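PDB 2R8Q: class I phosphodiesterase PDEB1 from Leishmania major, which belongs to the class I phosphodiesterases, with an all-helical catalytic domain of the HD type that holds a zinc and a magnesium ion. Local coordinates for residues A[88-93]-A[137-142]; A[141-146]-A[173-178]; A[214-219]-A[249-254]; A[221-226]-A[315-320]. All blocks are in the same frame, centred on the assembly; numbering follows the deposited sequence.

Interaction 1. Residues A[88-93]-A[137-142]. With ZN (zinc ion), chain C; MG (magnesium ion), chain D.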
loop_
_atom_site.group_PDB
_atom_site.type_symbol
_atom_site.label_atom_id
_atom_site.label_comp_id
_atom_site.label_asym_id
_atom_site.label_seq_id
_atom_site.Cartn_x
_atom_site.Cartn_y
_atom_site.Cartn_z
ATOM N N LEU A 88 13.152 -16.746 0.204
ATOM C CA LEU A 88 13.973 -15.951 1.113
ATOM C C LEU A 88 13.552 -14.488 1.190
ATOM O O LEU A 88 13.708 -13.855 2.232
ATOM C CB LEU A 88 15.451 -16.055 0.721
ATOM C CG LEU A 88 16.053 -17.449 0.919
ATOM C CD1 LEU A 88 17.467 -17.482 0.363
ATOM C CD2 LEU A 88 16.051 -17.798 2.407
ATOM N N GLN A 89 13.029 -13.943 0.091
ATOM C CA GLN A 89 12.570 -12.559 0.101
ATOM C C GLN A 89 11.313 -12.490 0.965
ATOM O O GLN A 89 11.081 -11.501 1.660
ATOM C CB GLN A 89 12.276 -12.070 -1.322
ATOM C CG GLN A 89 13.536 -11.809 -2.161
ATOM C CD GLN A 89 14.300 -10.561 -1.732
ATOM O OE1 GLN A 89 13.999 -9.949 -0.706
ATOM N NE2 GLN A 89 15.304 -10.183 -2.522
ATOM N N CYS A 90 10.501 -13.545 0.925
ATOM C CA CYS A 90 9.298 -13.589 1.753
ATOM C C CYS A 90 9.716 -13.682 3.224
ATOM O O CYS A 90 9.228 -12.935 4.075
ATOM C CB CYS A 90 8.430 -14.803 1.397
ATOM S SG CYS A 90 7.474 -14.670 -0.144
ATOM N N ARG A 91 10.633 -14.598 3.516
ATOM C CA ARG A 91 11.100 -14.800 4.881
ATOM C C ARG A 91 11.593 -13.504 5.523
ATOM O O ARG A 91 11.323 -13.237 6.697
ATOM C CB ARG A 91 12.213 -15.853 4.896
ATOM C CG ARG A 91 12.604 -16.310 6.292
ATOM C CD ARG A 91 13.691 -17.372 6.252
ATOM N NE ARG A 91 14.980 -16.823 5.838
ATOM C CZ ARG A 91 16.102 -17.532 5.771
ATOM N NH1 ARG A 91 16.096 -18.817 6.089
ATOM N NH2 ARG A 91 17.238 -16.947 5.406
ATOM N N ARG A 92 12.315 -12.701 4.746
ATOM C CA ARG A 92 12.860 -11.437 5.234
ATOM C C ARG A 92 11.793 -10.463 5.710
ATOM O O ARG A 92 12.067 -9.586 6.530
ATOM C CB ARG A 92 13.654 -10.733 4.133
ATOM C CG ARG A 92 14.981 -11.347 3.779
ATOM C CD ARG A 92 15.608 -10.550 2.646
ATOM N NE ARG A 92 16.963 -10.991 2.339
ATOM C CZ ARG A 92 17.722 -10.455 1.389
ATOM N NH1 ARG A 92 17.255 -9.459 0.649
ATOM N NH2 ARG A 92 18.950 -10.911 1.183
ATOM N N ARG A 93 10.581 -10.612 5.189
ATOM C CA ARG A 93 9.510 -9.694 5.534
ATOM C C ARG A 93 8.572 -10.128 6.653
ATOM O O ARG A 93 7.574 -9.458 6.929
ATOM C CB ARG A 93 8.740 -9.329 4.262
ATOM C CG ARG A 93 9.610 -8.504 3.304
ATOM C CD ARG A 93 8.949 -8.280 1.958
ATOM N NE ARG A 93 9.719 -7.381 1.098
ATOM C CZ ARG A 93 10.901 -7.664 0.552
ATOM N NH1 ARG A 93 11.488 -8.837 0.766
ATOM N NH2 ARG A 93 11.495 -6.767 -0.225
ATOM N N ALA A 137 0.336 -18.703 -0.449
ATOM C CA ALA A 137 0.448 -19.019 0.967
ATOM C C ALA A 137 1.658 -18.324 1.601
ATOM O O ALA A 137 1.585 -17.845 2.728
ATOM C CB ALA A 137 0.550 -20.533 1.158
ATOM N N LEU A 138 2.767 -18.249 0.870
ATOM C CA LEU A 138 3.981 -17.641 1.402
ATOM C C LEU A 138 3.950 -16.122 1.552
ATOM O O LEU A 138 4.714 -15.565 2.340
ATOM C CB LEU A 138 5.188 -18.049 0.543
ATOM C CG LEU A 138 5.470 -19.554 0.499
ATOM C CD1 LEU A 138 6.589 -19.845 -0.494
ATOM C CD2 LEU A 138 5.843 -20.047 1.893
ATOM N N VAL A 139 3.073 -15.448 0.815
ATOM C CA VAL A 139 2.996 -13.993 0.888
ATOM C C VAL A 139 1.766 -13.487 1.629
ATOM O O VAL A 139 1.660 -12.295 1.893
ATOM C CB VAL A 139 2.936 -13.348 -0.526
ATOM C CG1 VAL A 139 4.091 -13.840 -1.388
ATOM C CG2 VAL A 139 1.601 -13.666 -1.186
ATOM N N HIS A 140 0.859 -14.388 1.994
ATOM C CA HIS A 140 -0.404 -13.959 2.591
ATOM C C HIS A 140 -0.429 -13.184 3.907
ATOM O O HIS A 140 -1.455 -12.587 4.230
ATOM C CB HIS A 140 -1.391 -15.140 2.642
ATOM C CG HIS A 140 -1.403 -15.882 3.939
ATOM N ND1 HIS A 140 -0.484 -16.861 4.251
ATOM C CD2 HIS A 140 -2.230 -15.788 5.007
ATOM C CE1 HIS A 140 -0.744 -17.337 5.454
ATOM N NE2 HIS A 140 -1.799 -16.704 5.935
ATOM N N ASP A 141 0.676 -13.170 4.650
ATOM C CA ASP A 141 0.742 -12.427 5.913
ATOM C C ASP A 141 1.987 -11.536 6.010
ATOM O O ASP A 141 2.370 -11.118 7.103
ATOM C CB ASP A 141 0.728 -13.381 7.117
ATOM C CG ASP A 141 -0.669 -13.707 7.586
ATOM O OD1 ASP A 141 -1.523 -12.800 7.545
ATOM O OD2 ASP A 141 -0.905 -14.859 8.012
ATOM N N LEU A 142 2.603 -11.231 4.873
ATOM C CA LEU A 142 3.823 -10.415 4.865
ATOM C C LEU A 142 3.821 -9.180 5.767
ATOM O O LEU A 142 2.923 -8.350 5.702
ATOM C CB LEU A 142 4.154 -9.978 3.435
ATOM C CG LEU A 142 4.619 -11.055 2.448
ATOM C CD1 LEU A 142 4.532 -10.519 1.021
ATOM C CD2 LEU A 142 6.043 -11.482 2.773
HETATM ZN ZN ZN C . -2.454 -16.320 8.031
HETATM MG MG MG D . -3.679 -12.781 7.755
HETATM O O HOH W 1 -4.053 -14.933 7.612
HETATM O O HOH W 2 -3.403 -15.960 10.083
HETATM O O HOH W 3 -3.462 -10.591 8.020
HETATM O O HOH W 4 -5.841 -12.424 7.644
HETATM O O HOH W 5 -3.793 -12.921 9.965
#
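Cys90 and Leu142 supply the bumps that join the end of helix 80-92 to the turn after helix 127-139. The thiol of Cys90 lies against the last residues of that helix: SG rests 3.7 Å from Val139 CG1 and 4.1 Å from Leu138 CB, with the Leu138 carbonyl beside it. At the close of the turn, Leu142 sends its CD2 methyl into the hollow at the end of helix 80-92, where Cys90 O lies 3.7 Å away and Arg93 CB 3.8 Å. Arg93 gives only the root of its side chain; the chain, extended as far as NE, leads away from Leu142, and NH1 donates to Gln89 O (2.8 Å) and to Gln89 OE1, both near the guanidinium plane. The type I turn from Val139 to Leu142 carries His140 and Asp141 to the other side, where His140 NE2 and Asp141 OD2 bind zinc and Asp141 OD1 binds magnesium. The segments thus meet by van der Waals contact of thiol, alkyl groups and carbonyl oxygens, without a hydrogen bond.

Interaction 2. Residues A[141-146]-A[173-178]. With MG (magnesium ion), chain D; ZN (zinc ion), chain C.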
loop_
_atom_site.group_PDB
_atom_site.type_symbol
_atom_site.label_atom_id
_atom_site.label_comp_id
_atom_site.label_asym_id
_atom_site.label_seq_id
_atom_site.Cartn_x
_atom_site.Cartn_y
_atom_site.Cartn_z
ATOM N N ASP A 141 0.676 -13.170 4.650
ATOM C CA ASP A 141 0.742 -12.427 5.913
ATOM C C ASP A 141 1.987 -11.536 6.010
ATOM O O ASP A 141 2.370 -11.118 7.103
ATOM C CB ASP A 141 0.728 -13.381 7.117
ATOM C CG ASP A 141 -0.669 -13.707 7.586
ATOM O OD1 ASP A 141 -1.523 -12.800 7.545
ATOM O OD2 ASP A 141 -0.905 -14.859 8.012
ATOM N N LEU A 142 2.603 -11.231 4.873
ATOM C CA LEU A 142 3.823 -10.415 4.865
ATOM C C LEU A 142 3.821 -9.180 5.767
ATOM O O LEU A 142 2.923 -8.350 5.702
ATOM C CB LEU A 142 4.154 -9.978 3.435
ATOM C CG LEU A 142 4.619 -11.055 2.448
ATOM C CD1 LEU A 142 4.532 -10.519 1.021
ATOM C CD2 LEU A 142 6.043 -11.482 2.773
ATOM N N ASP A 143 4.853 -9.078 6.598
ATOM C CA ASP A 143 5.048 -7.945 7.502
ATOM C C ASP A 143 3.955 -7.754 8.554
ATOM O O ASP A 143 3.690 -6.634 8.998
ATOM C CB ASP A 143 5.241 -6.667 6.671
ATOM C CG ASP A 143 5.744 -5.491 7.495
ATOM O OD1 ASP A 143 6.673 -5.675 8.311
ATOM O OD2 ASP A 143 5.218 -4.371 7.307
ATOM N N HIS A 144 3.316 -8.851 8.945
ATOM C CA HIS A 144 2.292 -8.797 9.985
ATOM C C HIS A 144 3.027 -8.312 11.238
ATOM O O HIS A 144 4.159 -8.728 11.501
ATOM C CB HIS A 144 1.706 -10.196 10.207
ATOM C CG HIS A 144 0.393 -10.201 10.925
ATOM N ND1 HIS A 144 0.263 -9.847 12.250
ATOM C CD2 HIS A 144 -0.851 -10.534 10.502
ATOM C CE1 HIS A 144 -1.001 -9.963 12.614
ATOM N NE2 HIS A 144 -1.698 -10.378 11.572
ATOM N N MET A 145 2.386 -7.432 12.001
ATOM C CA MET A 145 2.998 -6.863 13.194
ATOM C C MET A 145 2.529 -7.484 14.507
ATOM O O MET A 145 2.896 -7.016 15.582
ATOM C CB MET A 145 2.748 -5.350 13.202
ATOM C CG MET A 145 3.295 -4.648 11.962
ATOM S SD MET A 145 2.599 -3.007 11.626
ATOM C CE MET A 145 1.864 -3.272 10.007
ATOM N N GLY A 146 1.723 -8.537 14.427
ATOM C CA GLY A 146 1.254 -9.175 15.644
ATOM C C GLY A 146 -0.033 -8.606 16.220
ATOM O O GLY A 146 -0.421 -8.962 17.335
ATOM N N GLU A 173 -4.504 -7.141 5.085
ATOM C CA GLU A 173 -4.511 -7.876 3.825
ATOM C C GLU A 173 -4.088 -7.070 2.591
ATOM O O GLU A 173 -3.385 -7.589 1.723
ATOM C CB GLU A 173 -5.877 -8.535 3.621
ATOM C CG GLU A 173 -6.210 -9.625 4.660
ATOM C CD GLU A 173 -6.531 -9.074 6.044
ATOM O OE1 GLU A 173 -6.955 -7.907 6.137
ATOM O OE2 GLU A 173 -6.379 -9.814 7.042
ATOM N N VAL A 174 -4.485 -5.805 2.507
ATOM C CA VAL A 174 -4.068 -4.998 1.366
ATOM C C VAL A 174 -2.557 -4.778 1.474
ATOM O O VAL A 174 -1.845 -4.798 0.469
ATOM C CB VAL A 174 -4.805 -3.640 1.337
ATOM C CG1 VAL A 174 -4.215 -2.740 0.249
ATOM C CG2 VAL A 174 -6.287 -3.869 1.069
ATOM N N HIS A 175 -2.076 -4.591 2.702
ATOM C CA HIS A 175 -0.650 -4.393 2.951
ATOM C C HIS A 175 0.131 -5.627 2.498
ATOM O O HIS A 175 1.172 -5.503 1.850
ATOM C CB HIS A 175 -0.409 -4.141 4.445
ATOM C CG HIS A 175 1.024 -3.881 4.804
ATOM N ND1 HIS A 175 1.724 -2.786 4.343
ATOM C CD2 HIS A 175 1.878 -4.561 5.606
ATOM C CE1 HIS A 175 2.946 -2.800 4.848
ATOM N NE2 HIS A 175 3.065 -3.867 5.618
ATOM N N HIS A 176 -0.369 -6.819 2.824
ATOM C CA HIS A 176 0.335 -8.040 2.420
ATOM C C HIS A 176 0.419 -8.121 0.890
ATOM O O HIS A 176 1.444 -8.524 0.330
ATOM C CB HIS A 176 -0.366 -9.303 2.949
ATOM C CG HIS A 176 -0.650 -9.287 4.422
ATOM N ND1 HIS A 176 0.276 -8.895 5.367
ATOM C CD2 HIS A 176 -1.745 -9.688 5.114
ATOM C CE1 HIS A 176 -0.237 -9.055 6.575
ATOM N NE2 HIS A 176 -1.462 -9.536 6.450
ATOM N N CYS A 177 -0.667 -7.745 0.214
ATOM C CA CYS A 177 -0.693 -7.771 -1.247
ATOM C C CYS A 177 0.335 -6.800 -1.815
ATOM O O CYS A 177 1.040 -7.119 -2.770
ATOM C CB CYS A 177 -2.079 -7.388 -1.772
ATOM S SG CYS A 177 -3.345 -8.657 -1.554
ATOM N N SER A 178 0.413 -5.613 -1.225
ATOM C CA SER A 178 1.358 -4.599 -1.684
ATOM C C SER A 178 2.795 -5.097 -1.601
ATOM O O SER A 178 3.603 -4.846 -2.502
ATOM C CB SER A 178 1.200 -3.320 -0.857
ATOM O OG SER A 178 -0.102 -2.784 -1.007
HETATM MG MG MG D . -3.679 -12.781 7.755
HETATM ZN ZN ZN C . -2.454 -16.320 8.031
HETATM O O HOH W 3 -3.462 -10.591 8.020
HETATM O O HOH W 4 -5.841 -12.424 7.644
HETATM O O HOH W 1 -4.053 -14.933 7.612
HETATM O O HOH W 2 -3.403 -15.960 10.083
HETATM O O HOH W 5 -3.793 -12.921 9.965
#
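Leu142 and His176 bring the two backbones to a CA separation of 4.9 Å, where the type II turn from Asp141 to His144 lies against helix 171-184. The Leu142 carbonyl takes a hydrogen bond from His176 ND1 (2.7 Å), the oxygen lying near the ring plane though the N-H is bent to 148°. CG of His176 is anti to its carbonyl carbon (chi1 -52°), which starts the ring off toward the turn. Asp141 CA sits over the centre of one face of this imidazole in a CH-pi contact, 3.5 Å from the centroid. This is the metal centre of the HD-type phosphodiesterase fold: the Asp141 carboxylate bridges the ions, OD1 on magnesium and OD2 on zinc. At the far edge of the His176 ring, NE2 is hydrogen-bonded to the magnesium-bound water 3 (2.8 Å), making this histidine a second-shell residue. Glu173 OE2 accepts from water 3 at 3.2 Å and from water 4, also a magnesium ligand, at 2.7 Å. Farther out, His175 NE2 donates almost straight to the anti lone pair of Asp143 OD2, 2.8 Å away, with ring and carboxylate planes 48° apart. The other carboxylate oxygen, OD1, forms a salt bridge with Arg95.

Interaction 3. Residues A[214-219]-A[249-254]. With ZN (zinc ion), chain C.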
loop_
_atom_site.group_PDB
_atom_site.type_symbol
_atom_site.label_atom_id
_atom_site.label_comp_id
_atom_site.label_asym_id
_atom_site.label_seq_id
_atom_site.Cartn_x
_atom_site.Cartn_y
_atom_site.Cartn_z
ATOM N N THR A 214 -8.555 -13.786 3.131
ATOM C CA THR A 214 -8.157 -14.243 4.463
ATOM C C THR A 214 -8.568 -13.319 5.607
ATOM O O THR A 214 -8.335 -13.639 6.771
ATOM C CB THR A 214 -6.635 -14.491 4.568
ATOM O OG1 THR A 214 -5.924 -13.280 4.282
ATOM C CG2 THR A 214 -6.203 -15.590 3.604
ATOM N N ASP A 215 -9.167 -12.173 5.291
ATOM C CA ASP A 215 -9.617 -11.269 6.348
ATOM C C ASP A 215 -10.829 -11.926 6.996
ATOM O O ASP A 215 -11.869 -12.083 6.358
ATOM C CB ASP A 215 -10.014 -9.909 5.775
ATOM C CG ASP A 215 -10.502 -8.947 6.848
ATOM O OD1 ASP A 215 -10.538 -9.342 8.032
ATOM O OD2 ASP A 215 -10.844 -7.797 6.506
ATOM N N MET A 216 -10.694 -12.312 8.260
ATOM C CA MET A 216 -11.782 -12.985 8.964
ATOM C C MET A 216 -13.053 -12.166 9.143
ATOM O O MET A 216 -14.102 -12.714 9.489
ATOM C CB MET A 216 -11.293 -13.501 10.320
ATOM C CG MET A 216 -10.408 -14.740 10.225
ATOM S SD MET A 216 -11.216 -16.153 9.409
ATOM C CE MET A 216 -12.245 -16.772 10.718
ATOM N N ALA A 217 -12.978 -10.860 8.909
ATOM C CA ALA A 217 -14.169 -10.025 9.038
ATOM C C ALA A 217 -15.156 -10.396 7.933
ATOM O O ALA A 217 -16.357 -10.155 8.048
ATOM C CB ALA A 217 -13.795 -8.549 8.930
ATOM N N LYS A 218 -14.637 -10.996 6.867
ATOM C CA LYS A 218 -15.453 -11.392 5.723
ATOM C C LYS A 218 -15.813 -12.869 5.780
ATOM O O LYS A 218 -16.352 -13.418 4.823
ATOM C CB LYS A 218 -14.687 -11.124 4.423
ATOM C CG LYS A 218 -14.251 -9.683 4.227
ATOM C CD LYS A 218 -13.325 -9.541 3.021
ATOM C CE LYS A 218 -14.014 -9.945 1.725
ATOM N NZ LYS A 218 -13.119 -9.773 0.544
ATOM N N HIS A 219 -15.528 -13.508 6.909
ATOM C CA HIS A 219 -15.783 -14.939 7.053
ATOM C C HIS A 219 -17.204 -15.407 6.737
ATOM O O HIS A 219 -17.397 -16.304 5.918
ATOM C CB HIS A 219 -15.405 -15.399 8.460
ATOM C CG HIS A 219 -15.513 -16.878 8.646
ATOM N ND1 HIS A 219 -14.621 -17.765 8.080
ATOM C CD2 HIS A 219 -16.442 -17.633 9.280
ATOM C CE1 HIS A 219 -15.000 -19.001 8.354
ATOM N NE2 HIS A 219 -16.101 -18.948 9.081
ATOM N N LEU A 249 -10.035 -22.528 0.045
ATOM C CA LEU A 249 -8.921 -23.372 0.461
ATOM C C LEU A 249 -7.903 -22.587 1.278
ATOM O O LEU A 249 -7.447 -23.071 2.314
ATOM C CB LEU A 249 -8.220 -24.005 -0.745
ATOM C CG LEU A 249 -8.935 -25.187 -1.405
ATOM C CD1 LEU A 249 -8.223 -25.552 -2.694
ATOM C CD2 LEU A 249 -8.968 -26.376 -0.446
ATOM N N ILE A 250 -7.532 -21.385 0.836
ATOM C CA ILE A 250 -6.556 -20.637 1.621
ATOM C C ILE A 250 -7.151 -20.257 2.972
ATOM O O ILE A 250 -6.437 -20.209 3.973
ATOM C CB ILE A 250 -6.012 -19.379 0.875
ATOM C CG1 ILE A 250 -4.808 -18.826 1.650
ATOM C CG2 ILE A 250 -7.101 -18.316 0.726
ATOM C CD1 ILE A 250 -3.951 -17.832 0.875
ATOM N N LYS A 251 -8.459 -20.015 3.014
ATOM C CA LYS A 251 -9.107 -19.696 4.281
ATOM C C LYS A 251 -8.998 -20.918 5.185
ATOM O O LYS A 251 -8.687 -20.802 6.372
ATOM C CB LYS A 251 -10.582 -19.347 4.074
ATOM C CG LYS A 251 -10.842 -17.887 3.736
ATOM C CD LYS A 251 -12.336 -17.584 3.687
ATOM C CE LYS A 251 -13.035 -17.929 4.998
ATOM N NZ LYS A 251 -12.461 -17.211 6.172
ATOM N N ALA A 252 -9.241 -22.094 4.612
ATOM C CA ALA A 252 -9.168 -23.343 5.364
ATOM C C ALA A 252 -7.761 -23.547 5.916
ATOM O O ALA A 252 -7.587 -23.873 7.088
ATOM C CB ALA A 252 -9.552 -24.523 4.468
ATOM N N GLY A 253 -6.755 -23.359 5.070
ATOM C CA GLY A 253 -5.391 -23.526 5.530
ATOM C C GLY A 253 -5.062 -22.542 6.639
ATOM O O GLY A 253 -4.357 -22.868 7.591
ATOM N N ASP A 254 -5.590 -21.330 6.518
ATOM C CA ASP A 254 -5.340 -20.283 7.497
ATOM C C ASP A 254 -5.884 -20.618 8.890
ATOM O O ASP A 254 -5.278 -20.245 9.899
ATOM C CB ASP A 254 -5.935 -18.966 6.985
ATOM C CG ASP A 254 -5.156 -17.754 7.447
ATOM O OD1 ASP A 254 -3.982 -17.900 7.861
ATOM O OD2 ASP A 254 -5.720 -16.641 7.379
HETATM ZN ZN ZN C . -2.454 -16.320 8.031
HETATM O O HOH W 6 -8.247 -16.456 7.317
HETATM O O HOH W 7 -12.574 -14.561 5.526
HETATM O O HOH W 1 -4.053 -14.933 7.612
HETATM O O HOH W 2 -3.403 -15.960 10.083
#
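Lys251 and His219 make the direct hydrogen bond of this contact. Lys251 NZ donates to His219 ND1 at 2.9 Å, entering at the ring edge and only 8° out of its plane, consistent with an unprotonated ND1. Bends at chi3 (57°) and chi4 (58°) curl the lysine chain so that CE and then NZ turn toward the imidazole. The sulphur of Met216 lies 3.6 Å from the same ammonium.

Water extends the polar contacts. Water 7 accepts from Lys251 NZ and donates to Asp215 O, each at 2.7 Å, while water 6 donates to both Thr214 O and Asp254 OD2. The second oxygen of that carboxylate, OD1, binds zinc at 2.2 Å, so water 6 ties a metal ligand to the loop backbone. Within the loop, Asp215 OD1 accepts from Ala217 N in an Asx turn.

Van der Waals contact falls to Thr214: CG2 meets Ile250 CG1 at 4.0 Å, and CB lies beside Asp254 OD2, the threonine and aspartate side chains crossing at about a right angle; the hydroxyl bonds to Val211 O.

The loop 214-219 links helix 197-212 to helix 219-232 and lies against the metal-binding end of helix 239-254. On helix 302-324, Phe317 makes a cation-pi contact with Lys251 and meets the His219 ring, while Glu173 of helix 171-184 packs on Thr214 and Asp215.

Interaction 4. Residues A[221-226]-A[315-320]; sequences DALSRF and GKFFRD
The Phe317 ring is met obliquely by Leu223, whose CD1 lies 4.0 Å from Phe317 CD1. Phe226 presents its edge: CE2 points near the ring plane at the Asp320 carbonyl oxygen, 4.1 Å away. Both segments belong to long helices of the all-helical catalytic domain, 219-232 and 302-324, which run nearly parallel here at 17° with axes 11.5 Å apart. At that spacing side chains have to bridge the gap, and Leu223 does most of it. Its CG is anti to the backbone N (chi1 -178°), and the two methyls part beyond it. CD1 reaches Phe317 and, at 4.1 Å, Asp320 CB, whereas CD2 lies 4.0 Å from Asp320 OD2, the leucine and aspartate side chains crossing at about a right angle. Lys316, exposed to solvent, brings CE to 4.4 Å from Leu223 CD2. Thr248 of helix 239-254 packs against Phe226 and Phe317.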
loop_
_atom_site.group_PDB
_atom_site.type_symbol
_atom_site.label_atom_id
_atom_site.label_comp_id
_atom_site.label_asym_id
_atom_site.label_seq_id
_atom_site.Cartn_x
_atom_site.Cartn_y
_atom_site.Cartn_z
ATOM N N ASP A 221 -19.611 -13.985 5.075
ATOM C CA ASP A 221 -19.939 -13.779 3.670
ATOM C C ASP A 221 -19.223 -14.798 2.789
ATOM O O ASP A 221 -19.801 -15.331 1.839
ATOM C CB ASP A 221 -19.554 -12.362 3.241
ATOM C CG ASP A 221 -20.038 -12.030 1.848
ATOM O OD1 ASP A 221 -21.266 -12.062 1.627
ATOM O OD2 ASP A 221 -19.194 -11.736 0.977
ATOM N N ALA A 222 -17.963 -15.065 3.112
ATOM C CA ALA A 222 -17.160 -16.020 2.359
ATOM C C ALA A 222 -17.801 -17.403 2.392
ATOM O O ALA A 222 -17.856 -18.098 1.376
ATOM C CB ALA A 222 -15.750 -16.084 2.940
ATOM N N LEU A 223 -18.282 -17.806 3.563
ATOM C CA LEU A 223 -18.916 -19.114 3.690
ATOM C C LEU A 223 -20.261 -19.121 2.969
ATOM O O LEU A 223 -20.629 -20.118 2.349
ATOM C CB LEU A 223 -19.099 -19.483 5.167
ATOM C CG LEU A 223 -19.712 -20.858 5.465
ATOM C CD1 LEU A 223 -18.967 -21.941 4.699
ATOM C CD2 LEU A 223 -19.656 -21.126 6.965
ATOM N N SER A 224 -20.983 -18.007 3.047
ATOM C CA SER A 224 -22.280 -17.879 2.387
ATOM C C SER A 224 -22.138 -18.076 0.881
ATOM O O SER A 224 -22.909 -18.813 0.265
ATOM C CB SER A 224 -22.878 -16.495 2.665
ATOM O OG SER A 224 -24.063 -16.278 1.910
ATOM N N ARG A 225 -21.151 -17.409 0.288
ATOM C CA ARG A 225 -20.929 -17.519 -1.144
ATOM C C ARG A 225 -20.465 -18.921 -1.523
ATOM O O ARG A 225 -20.841 -19.438 -2.576
ATOM C CB ARG A 225 -19.928 -16.452 -1.607
ATOM C CG ARG A 225 -20.525 -15.043 -1.548
ATOM C CD ARG A 225 -19.592 -13.958 -2.066
ATOM N NE ARG A 225 -18.423 -13.769 -1.214
ATOM C CZ ARG A 225 -17.215 -14.249 -1.486
ATOM N NH1 ARG A 225 -17.013 -14.948 -2.596
ATOM N NH2 ARG A 225 -16.207 -14.034 -0.650
ATOM N N PHE A 226 -19.662 -19.543 -0.662
ATOM C CA PHE A 226 -19.191 -20.900 -0.924
ATOM C C PHE A 226 -20.380 -21.854 -0.926
ATOM O O PHE A 226 -20.471 -22.752 -1.764
ATOM C CB PHE A 226 -18.205 -21.361 0.152
ATOM C CG PHE A 226 -17.865 -22.825 0.063
ATOM C CD1 PHE A 226 -16.931 -23.282 -0.860
ATOM C CD2 PHE A 226 -18.522 -23.752 0.866
ATOM C CE1 PHE A 226 -16.658 -24.649 -0.985
ATOM C CE2 PHE A 226 -18.258 -25.117 0.748
ATOM C CZ PHE A 226 -17.324 -25.564 -0.179
ATOM N N GLY A 315 -14.819 -25.122 13.457
ATOM C CA GLY A 315 -15.554 -26.373 13.411
ATOM C C GLY A 315 -16.607 -26.419 12.323
ATOM O O GLY A 315 -16.586 -27.305 11.465
ATOM N N LYS A 316 -17.533 -25.467 12.353
ATOM C CA LYS A 316 -18.590 -25.416 11.353
ATOM C C LYS A 316 -18.009 -25.189 9.963
ATOM O O LYS A 316 -18.481 -25.767 8.985
ATOM C CB LYS A 316 -19.589 -24.299 11.668
ATOM C CG LYS A 316 -20.667 -24.145 10.599
ATOM C CD LYS A 316 -21.604 -22.982 10.882
ATOM C CE LYS A 316 -22.617 -22.820 9.758
ATOM N NZ LYS A 316 -23.532 -21.666 9.987
ATOM N N PHE A 317 -16.981 -24.350 9.877
ATOM C CA PHE A 317 -16.368 -24.057 8.587
ATOM C C PHE A 317 -15.879 -25.322 7.894
ATOM O O PHE A 317 -16.201 -25.558 6.731
ATOM C CB PHE A 317 -15.200 -23.075 8.741
ATOM C CG PHE A 317 -14.608 -22.631 7.429
ATOM C CD1 PHE A 317 -15.364 -21.886 6.527
ATOM C CD2 PHE A 317 -13.301 -22.966 7.088
ATOM C CE1 PHE A 317 -14.828 -21.481 5.305
ATOM C CE2 PHE A 317 -12.754 -22.564 5.867
ATOM C CZ PHE A 317 -13.521 -21.822 4.976
ATOM N N PHE A 318 -15.096 -26.138 8.593
ATOM C CA PHE A 318 -14.599 -27.363 7.976
ATOM C C PHE A 318 -15.714 -28.364 7.689
ATOM O O PHE A 318 -15.730 -28.998 6.636
ATOM C CB PHE A 318 -13.510 -28.015 8.838
ATOM C CG PHE A 318 -12.135 -27.449 8.598
ATOM C CD1 PHE A 318 -11.663 -26.379 9.353
ATOM C CD2 PHE A 318 -11.336 -27.956 7.580
ATOM C CE1 PHE A 318 -10.409 -25.819 9.091
ATOM C CE2 PHE A 318 -10.081 -27.405 7.308
ATOM C CZ PHE A 318 -9.617 -26.335 8.064
ATOM N N ARG A 319 -16.651 -28.506 8.620
ATOM C CA ARG A 319 -17.757 -29.431 8.416
ATOM C C ARG A 319 -18.535 -29.033 7.163
ATOM O O ARG A 319 -18.909 -29.884 6.354
ATOM C CB ARG A 319 -18.672 -29.421 9.644
ATOM C CG ARG A 319 -17.983 -29.954 10.891
ATOM C CD ARG A 319 -18.625 -29.434 12.165
ATOM N NE ARG A 319 -17.830 -29.777 13.340
ATOM C CZ ARG A 319 -17.957 -29.189 14.526
ATOM N NH1 ARG A 319 -18.848 -28.222 14.695
ATOM N NH2 ARG A 319 -17.192 -29.569 15.541
ATOM N N ASP A 320 -18.752 -27.734 6.999
ATOM C CA ASP A 320 -19.488 -27.215 5.852
ATOM C C ASP A 320 -18.767 -27.361 4.518
ATOM O O ASP A 320 -19.347 -27.850 3.549
ATOM C CB ASP A 320 -19.836 -25.742 6.079
ATOM C CG ASP A 320 -21.082 -25.563 6.921
ATOM O OD1 ASP A 320 -21.367 -26.441 7.762
ATOM O OD2 ASP A 320 -21.770 -24.536 6.749
#

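In the fold
Interactions 1, 2 and 3 gather round the two metal ions, whereas interaction 4 lies farther from them. Interactions 1 and 2 share Asp141 and Leu142, and their centres are 9 Å apart. Interaction 3 brings Asp254, which completes the zinc site with His104, His140 and Asp141; it touches interaction 2 through Glu173 CD and Asp215 CB (3.6 Å) and interaction 1 through His140 CB and Ile250 CD1 (4.1 Å). Interaction 4 adjoins interaction 3, with His219 CE1 3.4 Å from Phe317 CD1, but stays about 12 Å from interactions 1 and 2 at the nearest atoms. The Phe317 side chain is about 11 Å from the bound 3-isobutyl-1-methylxanthine, and the Met216 side chain about 5 Å from it.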